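Local coordinates for LanC-like protein GCR2 (Arabidopsis thaliana, PDB 3T33) that binds zinc as a member of the LanC-like protein family and may play a role in abscisic acid signalling, at residues R54-I59 with Y397-M402. Residues are numbered along the deposited sequence; the frame is centred on the assembly and turned at random.
Sequences RYALSI and YMLLDM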
loop_
_atom_site.group_PDB
_atom_site.type_symbol
_atom_site.label_atom_id
_atom_site.label_comp_id
_atom_site.label_asym_id
_atom_site.label_seq_id
_atom_site.Cartn_x
_atom_site.Cartn_y
_atom_site.Cartn_z
ATOM N N ARG A 54 -2.051 12.020 17.209
ATOM C CA ARG A 54 -3.190 12.865 17.578
ATOM C C ARG A 54 -3.890 13.404 16.363
ATOM O O ARG A 54 -5.115 13.431 16.318
ATOM C CB ARG A 54 -2.760 14.010 18.503
ATOM C CG ARG A 54 -2.311 13.474 19.889
ATOM C CD ARG A 54 -3.528 13.081 20.710
ATOM N NE ARG A 54 -3.411 11.863 21.521
ATOM C CZ ARG A 54 -4.474 11.261 22.088
ATOM N NH1 ARG A 54 -5.705 11.780 21.954
ATOM N NH2 ARG A 54 -4.316 10.151 22.805
ATOM N N TYR A 55 -3.102 13.826 15.374
ATOM C CA TYR A 55 -3.629 14.264 14.090
ATOM C C TYR A 55 -4.412 13.146 13.398
ATOM O O TYR A 55 -5.457 13.376 12.849
ATOM C CB TYR A 55 -2.495 14.664 13.139
ATOM C CG TYR A 55 -3.040 15.499 12.031
ATOM C CD1 TYR A 55 -3.630 16.720 12.320
ATOM C CD2 TYR A 55 -2.977 15.094 10.689
ATOM C CE1 TYR A 55 -4.138 17.531 11.319
ATOM C CE2 TYR A 55 -3.486 15.907 9.662
ATOM C CZ TYR A 55 -4.075 17.122 9.997
ATOM O OH TYR A 55 -4.621 17.983 9.059
ATOM N N ALA A 56 -3.847 11.944 13.390
ATOM C CA ALA A 56 -4.470 10.853 12.704
ATOM C C ALA A 56 -5.821 10.564 13.372
ATOM O O ALA A 56 -6.805 10.286 12.669
ATOM C CB ALA A 56 -3.578 9.623 12.699
ATOM N N LEU A 57 -5.891 10.681 14.709
ATOM C CA LEU A 57 -7.185 10.479 15.403
ATOM C C LEU A 57 -8.216 11.473 14.906
ATOM O O LEU A 57 -9.347 11.086 14.579
ATOM C CB LEU A 57 -7.066 10.555 16.889
ATOM C CG LEU A 57 -6.276 9.457 17.580
ATOM C CD1 LEU A 57 -6.333 9.675 19.105
ATOM C CD2 LEU A 57 -6.767 8.062 17.216
ATOM N N SER A 58 -7.845 12.730 14.743
ATOM C CA SER A 58 -8.839 13.639 14.203
ATOM C C SER A 58 -9.207 13.256 12.808
ATOM O O SER A 58 -10.373 13.294 12.531
ATOM C CB SER A 58 -8.458 15.119 14.223
ATOM O OG SER A 58 -7.490 15.393 15.237
ATOM N N ILE A 59 -8.255 12.927 11.915
ATOM C CA ILE A 59 -8.662 12.457 10.546
ATOM C C ILE A 59 -9.605 11.226 10.657
ATOM O O ILE A 59 -10.693 11.223 10.099
ATOM C CB ILE A 59 -7.468 12.195 9.593
ATOM C CG1 ILE A 59 -6.651 13.466 9.425
ATOM C CG2 ILE A 59 -7.896 11.626 8.180
ATOM C CD1 ILE A 59 -5.245 13.171 8.839
ATOM N N TYR A 397 -4.227 6.498 7.826
ATOM C CA TYR A 397 -3.732 5.156 7.916
ATOM C C TYR A 397 -2.195 5.198 7.974
ATOM O O TYR A 397 -1.555 4.519 8.762
ATOM C CB TYR A 397 -4.230 4.372 6.677
ATOM C CG TYR A 397 -3.955 2.903 6.785
ATOM C CD1 TYR A 397 -2.655 2.378 6.575
ATOM C CD2 TYR A 397 -4.988 2.018 7.087
ATOM C CE1 TYR A 397 -2.419 0.980 6.708
ATOM C CE2 TYR A 397 -4.753 0.644 7.226
ATOM C CZ TYR A 397 -3.477 0.127 7.063
ATOM O OH TYR A 397 -3.297 -1.261 7.208
ATOM N N MET A 398 -1.619 6.034 7.139
ATOM C CA MET A 398 -0.175 6.165 7.051
ATOM C C MET A 398 0.328 6.767 8.384
ATOM O O MET A 398 1.321 6.287 8.982
ATOM C CB MET A 398 0.186 7.033 5.821
ATOM C CG MET A 398 1.687 7.201 5.560
ATOM S SD MET A 398 2.317 8.410 6.684
ATOM C CE MET A 398 1.751 9.886 5.869
ATOM N N LEU A 399 -0.407 7.750 8.883
ATOM C CA LEU A 399 -0.013 8.444 10.111
ATOM C C LEU A 399 0.051 7.475 11.289
ATOM O O LEU A 399 1.088 7.413 12.047
ATOM C CB LEU A 399 -0.945 9.617 10.413
ATOM C CG LEU A 399 -0.689 11.060 9.953
ATOM C CD1 LEU A 399 0.457 11.196 8.960
ATOM C CD2 LEU A 399 -2.027 11.831 9.542
ATOM N N LEU A 400 -1.016 6.672 11.405
ATOM C CA LEU A 400 -1.055 5.639 12.429
ATOM C C LEU A 400 0.113 4.670 12.297
ATOM O O LEU A 400 0.684 4.201 13.306
ATOM C CB LEU A 400 -2.377 4.880 12.319
ATOM C CG LEU A 400 -3.580 5.741 12.752
ATOM C CD1 LEU A 400 -4.914 5.041 12.472
ATOM C CD2 LEU A 400 -3.495 6.159 14.258
ATOM N N ASP A 401 0.476 4.341 11.059
ATOM C CA ASP A 401 1.525 3.323 10.822
ATOM C C ASP A 401 2.951 3.924 11.186
ATOM O O ASP A 401 3.923 3.177 11.453
ATOM C CB ASP A 401 1.449 2.878 9.361
ATOM C CG ASP A 401 1.298 1.404 9.176
ATOM O OD1 ASP A 401 1.422 0.615 10.141
ATOM O OD2 ASP A 401 1.060 1.014 7.998
ATOM N N MET A 402 3.073 5.266 11.182
ATOM C CA MET A 402 4.322 5.923 11.672
ATOM C C MET A 402 4.579 5.707 13.171
ATOM O O MET A 402 5.699 5.816 13.644
ATOM C CB MET A 402 4.355 7.408 11.381
ATOM C CG MET A 402 4.259 7.813 9.917
ATOM S SD MET A 402 5.785 7.510 9.002
ATOM C CE MET A 402 6.766 8.869 9.641
#
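A56 and L399 meet through their CB atoms at 3.5 Å, tighter than usual carbon contact. Their CA atoms are 5.7 Å apart. The methyl of A56 also receives L400, whose CD2 lies 3.8 Å from A56 CB. Chi1 of -70° puts L400 CG beside its own backbone N, 3.9 Å from A56 CB. L399 CD2 touches both I59 and the Y55 ring, which sit one turn apart on helix 45-69. It lies 3.6 Å from I59 CD1, the two side chains crossing at about a right angle. It meets the Y55 ring in plane, at the CD2 edge. The segment axes run roughly antiparallel, at 150°, and approach to 8.6 Å. I59 also packs on M395 and A396, one turn before L399 on helix 392-402. Y55 reaches L367 and E371 of helix 353-375, and L400 touches L90 and S94 of helix 84-98. D401 gives helix 392-402 polar links to helices 84-98 and 336-350, by a salt bridge with K93 and a hydrogen bond with Y341. The contact thus joins an N-terminal helix to the last helix of the all-helical LanC-like fold, away from the zinc site. Its side-chain contacts are all apolar, consistent with packing and burial rather than polar bonding.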